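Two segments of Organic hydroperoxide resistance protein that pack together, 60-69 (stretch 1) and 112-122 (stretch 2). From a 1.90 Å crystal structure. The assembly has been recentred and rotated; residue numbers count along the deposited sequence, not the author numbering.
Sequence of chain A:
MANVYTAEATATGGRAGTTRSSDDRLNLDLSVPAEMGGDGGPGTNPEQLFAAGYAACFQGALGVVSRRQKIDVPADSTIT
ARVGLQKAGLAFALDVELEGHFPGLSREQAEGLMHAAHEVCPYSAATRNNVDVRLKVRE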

ATOM      1  N   GLY A  60       4.618   0.272 -13.245  1.00 24.35           N
ATOM      2  CA  GLY A  60       6.076   0.302 -13.254  1.00 25.40           C
ATOM      3  C   GLY A  60       6.643  -1.006 -13.778  1.00 25.67           C
ATOM      4  O   GLY A  60       7.590  -1.028 -14.588  1.00 26.20           O
ATOM      5  N   ALA A  61       6.042  -2.109 -13.343  1.00 23.51           N
ATOM      6  CA  ALA A  61       6.452  -3.436 -13.811  1.00 24.60           C
ATOM      7  C   ALA A  61       6.232  -3.602 -15.323  1.00 25.99           C
ATOM      8  O   ALA A  61       7.031  -4.248 -16.006  1.00 26.98           O
ATOM      9  N   LEU A  62       5.153  -3.037 -15.845  1.00 27.37           N
ATOM     10  CA  LEU A  62       4.937  -3.049 -17.288  1.00 28.73           C
ATOM     11  C   LEU A  62       6.032  -2.272 -17.999  1.00 30.95           C
ATOM     12  O   LEU A  62       6.435  -2.639 -19.097  1.00 32.16           O
ATOM     13  N   GLY A  63       6.497  -1.199 -17.367  1.00 32.43           N
ATOM     14  CA  GLY A  63       7.607  -0.409 -17.874  1.00 34.75           C
ATOM     15  C   GLY A  63       8.875  -1.228 -17.949  1.00 35.81           C
ATOM     16  O   GLY A  63       9.577  -1.199 -18.959  1.00 36.36           O
ATOM     17  N   VAL A  64       9.140  -1.988 -16.886  1.00 35.79           N
ATOM     18  CA  VAL A  64      10.313  -2.850 -16.795  1.00 36.46           C
ATOM     19  C   VAL A  64      10.254  -3.939 -17.859  1.00 36.79           C
ATOM     20  O   VAL A  64      11.258  -4.227 -18.501  1.00 37.28           O
ATOM     21  N   VAL A  65       9.075  -4.522 -18.041  1.00 36.77           N
ATOM     22  CA  VAL A  65       8.885  -5.628 -18.967  1.00 37.96           C
ATOM     23  C   VAL A  65       9.078  -5.181 -20.420  1.00 40.44           C
ATOM     24  O   VAL A  65       9.665  -5.910 -21.216  1.00 40.91           O
ATOM     25  N   SER A  66       8.594  -3.993 -20.761  1.00 42.71           N
ATOM     26  CA  SER A  66       8.670  -3.500 -22.138  1.00 44.91           C
ATOM     27  C   SER A  66      10.115  -3.214 -22.547  1.00 46.68           C
ATOM     28  O   SER A  66      10.517  -3.530 -23.663  1.00 46.68           O
ATOM     29  N   ARG A  67      10.893  -2.635 -21.636  1.00 49.00           N
ATOM     30  CA  ARG A  67      12.303  -2.326 -21.896  1.00 51.04           C
ATOM     31  C   ARG A  67      13.135  -3.593 -22.057  1.00 52.40           C
ATOM     32  O   ARG A  67      13.908  -3.726 -23.013  1.00 51.85           O
ATOM     33  N   ARG A  68      12.969  -4.516 -21.115  1.00 53.76           N
ATOM     34  CA  ARG A  68      13.719  -5.768 -21.109  1.00 55.49           C
ATOM     35  C   ARG A  68      13.370  -6.659 -22.309  1.00 56.54           C
ATOM     36  O   ARG A  68      14.249  -7.337 -22.847  1.00 56.50           O
ATOM     37  N   GLN A  69      12.106  -6.643 -22.733  1.00 57.27           N
ATOM     38  CA  GLN A  69      11.647  -7.484 -23.842  1.00 58.38           C
ATOM     39  C   GLN A  69      11.532  -6.734 -25.182  1.00 59.21           C
ATOM     40  O   GLN A  69      11.038  -7.296 -26.159  1.00 59.59           O
ATOM     41  N   GLY A 112      -0.400 -12.124 -21.471  1.00 21.59           N
ATOM     42  CA  GLY A 112       1.052 -12.178 -21.377  1.00 21.07           C
ATOM     43  C   GLY A 112       1.654 -11.095 -20.497  1.00 20.01           C
ATOM     44  O   GLY A 112       2.483 -11.364 -19.624  1.00 19.47           O
ATOM     45  N   LEU A 113       1.233  -9.862 -20.723  1.00 18.70           N
ATOM     46  CA  LEU A 113       1.774  -8.726 -19.984  1.00 19.09           C
ATOM     47  C   LEU A 113       1.409  -8.776 -18.501  1.00 18.41           C
ATOM     48  O   LEU A 113       2.218  -8.427 -17.672  1.00 18.93           O
HETATM   49  N   MSE A 114       0.193  -9.208 -18.189  1.00 18.12           N
HETATM   50  CA  MSE A 114      -0.263  -9.283 -16.806  1.00 19.20           C
HETATM   51  C   MSE A 114       0.580 -10.282 -16.032  1.00 19.66           C
HETATM   52  O   MSE A 114       0.908 -10.060 -14.880  1.00 19.14           O
ATOM     53  N   HIS A 115       0.934 -11.399 -16.665  1.00 19.05           N
ATOM     54  CA  HIS A 115       1.729 -12.409 -15.967  1.00 18.61           C
ATOM     55  C   HIS A 115       3.167 -11.947 -15.771  1.00 18.06           C
ATOM     56  O   HIS A 115       3.760 -12.151 -14.706  1.00 19.86           O
ATOM     57  N   ALA A 116       3.709 -11.301 -16.796  1.00 17.42           N
ATOM     58  CA  ALA A 116       5.048 -10.737 -16.758  1.00 18.27           C
ATOM     59  C   ALA A 116       5.207  -9.678 -15.666  1.00 19.84           C
ATOM     60  O   ALA A 116       6.183  -9.677 -14.915  1.00 21.24           O
ATOM     61  N   ALA A 117       4.239  -8.778 -15.587  1.00 19.10           N
ATOM     62  CA  ALA A 117       4.204  -7.768 -14.558  1.00 19.40           C
ATOM     63  C   ALA A 117       4.075  -8.399 -13.182  1.00 20.30           C
ATOM     64  O   ALA A 117       4.711  -7.950 -12.246  1.00 19.68           O
ATOM     65  N   HIS A 118       3.266  -9.453 -13.078  1.00 21.19           N
ATOM     66  CA  HIS A 118       3.028 -10.121 -11.803  1.00 21.23           C
ATOM     67  C   HIS A 118       4.292 -10.778 -11.242  1.00 21.99           C
ATOM     68  O   HIS A 118       4.461 -10.900 -10.025  1.00 21.17           O
ATOM     69  N   GLU A 119       5.149 -11.217 -12.150  1.00 23.55           N
ATOM     70  CA  GLU A 119       6.399 -11.848 -11.801  1.00 24.82           C
ATOM     71  C   GLU A 119       7.370 -10.807 -11.260  1.00 23.13           C
ATOM     72  O   GLU A 119       8.140 -11.101 -10.371  1.00 20.72           O
ATOM     73  N   VAL A 120       7.316  -9.594 -11.807  1.00 23.29           N
ATOM     74  CA  VAL A 120       8.279  -8.540 -11.487  1.00 23.67           C
ATOM     75  C   VAL A 120       7.860  -7.654 -10.305  1.00 22.16           C
ATOM     76  O   VAL A 120       8.691  -7.257  -9.488  1.00 22.32           O
ATOM     77  N   CYS A 121       6.575  -7.339 -10.242  1.00 21.26           N
ATOM     78  CA  CYS A 121       6.046  -6.367  -9.296  1.00 21.55           C
ATOM     79  C   CYS A 121       6.418  -6.732  -7.859  1.00 20.51           C
ATOM     80  O   CYS A 121       6.101  -7.828  -7.432  1.00 20.87           O
ATOM     81  N   PRO A 122       7.095  -5.851  -7.112  1.00 20.03           N
ATOM     82  CA  PRO A 122       7.407  -6.143  -5.708  1.00 18.95           C
ATOM     83  C   PRO A 122       6.206  -6.317  -4.772  1.00 18.42           C
ATOM     84  O   PRO A 122       6.355  -7.026  -3.791  1.00 15.81           O
TER

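What fills the centre of the contact? Two valines, one from each helix, act as knobs. Val65, with chi1 in the t well, points toward the second helix and sits in a hole formed by Leu113, Ala116, Ala117 and Val120; its CG2 lies 3.7 Å from CB of Ala116, and its CG1 is 4.4 Å from CD2 of Leu113. Val120, also t, returns the arrangement by sitting among Ala61, Val64, Val65 and Arg68. The knobs meet loosely, with Val65 CG2 4.4 Å from Val120 CG2.

Where do the backbones come closest? The CA atoms of Ala61 and Ala117 are 4.9 Å apart, a spacing that suits two methyl side chains. Ala61 points toward the other stretch, and its CB packs 3.7 Å from the Ala117 carbonyl O and 4.0 Å from the Ala117 CB. Ala61 CB also reaches CG1 of Val120 at 4.0 Å and CB of Cys121 at 4.2 Å. Cys121, chi1 t, is covalently bonded to a group elsewhere in the structure.

How do the leucines extend this apolar surface? The CA-to-CB bond of Leu62 points sideways to the second stretch, but its mt side chain ends nearer, with CD2 3.8 Å from CB of Leu113 and 4.2 Å from CB of Ala117. Leu113 is also mt. Val64, another t valine, adds a smaller contact, its CG1 lying 4.1 Å from CG1 of Val120.

What happens at the polar edge? Exposed Arg68 points toward the second helix with chi1 m and chi2 between wells, and its NH2 approaches CG2 of Val120 to 3.8 Å, so the guanidinium borders an apolar methyl. No hydrogen bond crosses between the stretches; the contact is one of apolar packing. Ser66, chi1 p, stays out of it, its OG lying 2.8 Å from O of Gly63 within its own helix.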

ATOM      1  CB  ALA A  61       5.733  -4.488 -13.064  1.00 22.66           C
ATOM      2  CB  LEU A  62       3.580  -2.465 -17.649  1.00 28.45           C
ATOM      3  CG  LEU A  62       2.418  -3.402 -17.314  1.00 28.54           C
ATOM      4  CD1 LEU A  62       1.117  -2.643 -17.347  1.00 29.37           C
ATOM      5  CD2 LEU A  62       2.398  -4.583 -18.277  1.00 29.12           C
ATOM      6  CB  VAL A  64      10.426  -3.517 -15.399  1.00 36.46           C
ATOM      7  CG1 VAL A  64      11.470  -4.635 -15.404  1.00 36.51           C
ATOM      8  CG2 VAL A  64      10.776  -2.478 -14.340  1.00 36.43           C
ATOM      9  CB  VAL A  65       7.504  -6.310 -18.753  1.00 37.26           C
ATOM     10  CG1 VAL A  65       7.084  -7.152 -19.961  1.00 36.82           C
ATOM     11  CG2 VAL A  65       7.529  -7.172 -17.482  1.00 36.08           C
ATOM     12  CB  SER A  66       7.816  -2.246 -22.305  1.00 45.10           C
ATOM     13  OG  SER A  66       8.177  -1.264 -21.358  1.00 45.78           O
ATOM     14  CB  ARG A  67      12.891  -1.481 -20.763  1.00 51.64           C
ATOM     15  CG  ARG A  67      12.318  -0.079 -20.673  1.00 52.93           C
ATOM     16  CD  ARG A  67      13.095   0.848 -19.744  1.00 54.78           C
ATOM     17  NE  ARG A  67      12.338   1.191 -18.537  1.00 56.28           N
ATOM     18  CZ  ARG A  67      12.529   0.668 -17.318  1.00 57.32           C
ATOM     19  NH1 ARG A  67      13.465  -0.255 -17.092  1.00 57.98           N
ATOM     20  NH2 ARG A  67      11.765   1.076 -16.310  1.00 56.93           N
ATOM     21  CB  ARG A  68      13.501  -6.526 -19.787  1.00 55.83           C
ATOM     22  CG  ARG A  68      14.075  -5.814 -18.549  1.00 56.26           C
ATOM     23  CD  ARG A  68      14.780  -6.721 -17.539  1.00 56.83           C
ATOM     24  NE  ARG A  68      13.874  -7.305 -16.538  1.00 56.82           N
ATOM     25  CZ  ARG A  68      13.931  -7.099 -15.211  1.00 56.70           C
ATOM     26  NH1 ARG A  68      14.837  -6.293 -14.665  1.00 57.41           N
ATOM     27  NH2 ARG A  68      13.058  -7.705 -14.415  1.00 55.60           N
ATOM     28  CB  GLN A  69      10.292  -8.118 -23.503  1.00 58.56           C
ATOM     29  CG  GLN A  69      10.319  -9.117 -22.341  1.00 59.25           C
ATOM     30  CD  GLN A  69       8.983  -9.842 -22.148  1.00 60.14           C
ATOM     31  OE1 GLN A  69       8.106  -9.788 -23.017  1.00 60.81           O
ATOM     32  NE2 GLN A  69       8.828 -10.519 -21.010  1.00 60.17           N
ATOM     33  CB  LEU A 113       1.229  -7.429 -20.556  1.00 21.66           C
ATOM     34  CG  LEU A 113       1.707  -7.126 -21.966  1.00 21.64           C
ATOM     35  CD1 LEU A 113       1.005  -5.910 -22.475  1.00 23.84           C
ATOM     36  CD2 LEU A 113       3.218  -6.945 -21.968  1.00 23.49           C
HETATM   37  CB  MSE A 114      -1.736  -9.696 -16.721  1.00 20.48           C
HETATM   38  CG  MSE A 114      -2.765  -8.644 -17.183  1.00 21.88           C
HETATM   39 SE   MSE A 114      -2.673  -6.950 -16.238  1.00 25.66          SE
HETATM   40  CE  MSE A 114      -3.674  -7.485 -14.628  1.00 23.18           C
ATOM     41  CB  HIS A 115       1.671 -13.737 -16.725  1.00 18.73           C
ATOM     42  CG  HIS A 115       0.349 -14.428 -16.615  1.00 20.04           C
ATOM     43  ND1 HIS A 115       0.069 -15.337 -15.624  1.00 20.86           N
ATOM     44  CD2 HIS A 115      -0.780 -14.322 -17.353  1.00 24.17           C
ATOM     45  CE1 HIS A 115      -1.159 -15.793 -15.781  1.00 23.03           C
ATOM     46  NE2 HIS A 115      -1.699 -15.191 -16.821  1.00 24.37           N
ATOM     47  CB  ALA A 116       5.385 -10.139 -18.127  1.00 17.92           C
ATOM     48  CB  ALA A 117       3.062  -6.823 -14.801  1.00 20.32           C
ATOM     49  CB  HIS A 118       1.927 -11.174 -11.939  1.00 21.53           C
ATOM     50  CG  HIS A 118       1.436 -11.701 -10.623  1.00 21.81           C
ATOM     51  ND1 HIS A 118       1.673 -12.993 -10.194  1.00 24.85           N
ATOM     52  CD2 HIS A 118       0.730 -11.106  -9.634  1.00 21.21           C
ATOM     53  CE1 HIS A 118       1.107 -13.170  -9.013  1.00 22.79           C
ATOM     54  NE2 HIS A 118       0.534 -12.039  -8.650  1.00 20.81           N
ATOM     55  CB  GLU A 119       7.001 -12.550 -13.025  1.00 27.55           C
ATOM     56  CG  GLU A 119       8.411 -13.071 -12.789  1.00 34.36           C
ATOM     57  CD  GLU A 119       8.537 -14.572 -12.905  1.00 40.85           C
ATOM     58  OE1 GLU A 119       7.627 -15.292 -12.448  1.00 43.92           O
ATOM     59  OE2 GLU A 119       9.575 -15.039 -13.433  1.00 42.76           O
ATOM     60  CB  VAL A 120       8.541  -7.667 -12.743  1.00 24.82           C
ATOM     61  CG1 VAL A 120       9.224  -6.360 -12.382  1.00 25.22           C
ATOM     62  CG2 VAL A 120       9.365  -8.444 -13.732  1.00 26.20           C
ATOM     63  CB  CYS A 121       4.519  -6.332  -9.453  1.00 21.61           C
ATOM     64  SG  CYS A 121       3.666  -5.378  -8.212  1.00 21.17           S
ATOM     65  CB  PRO A 122       8.289  -4.959  -5.286  1.00 20.87           C
ATOM     66  CG  PRO A 122       8.006  -3.908  -6.235  1.00 21.65           C
ATOM     67  CD  PRO A 122       7.714  -4.585  -7.543  1.00 20.46           C
TER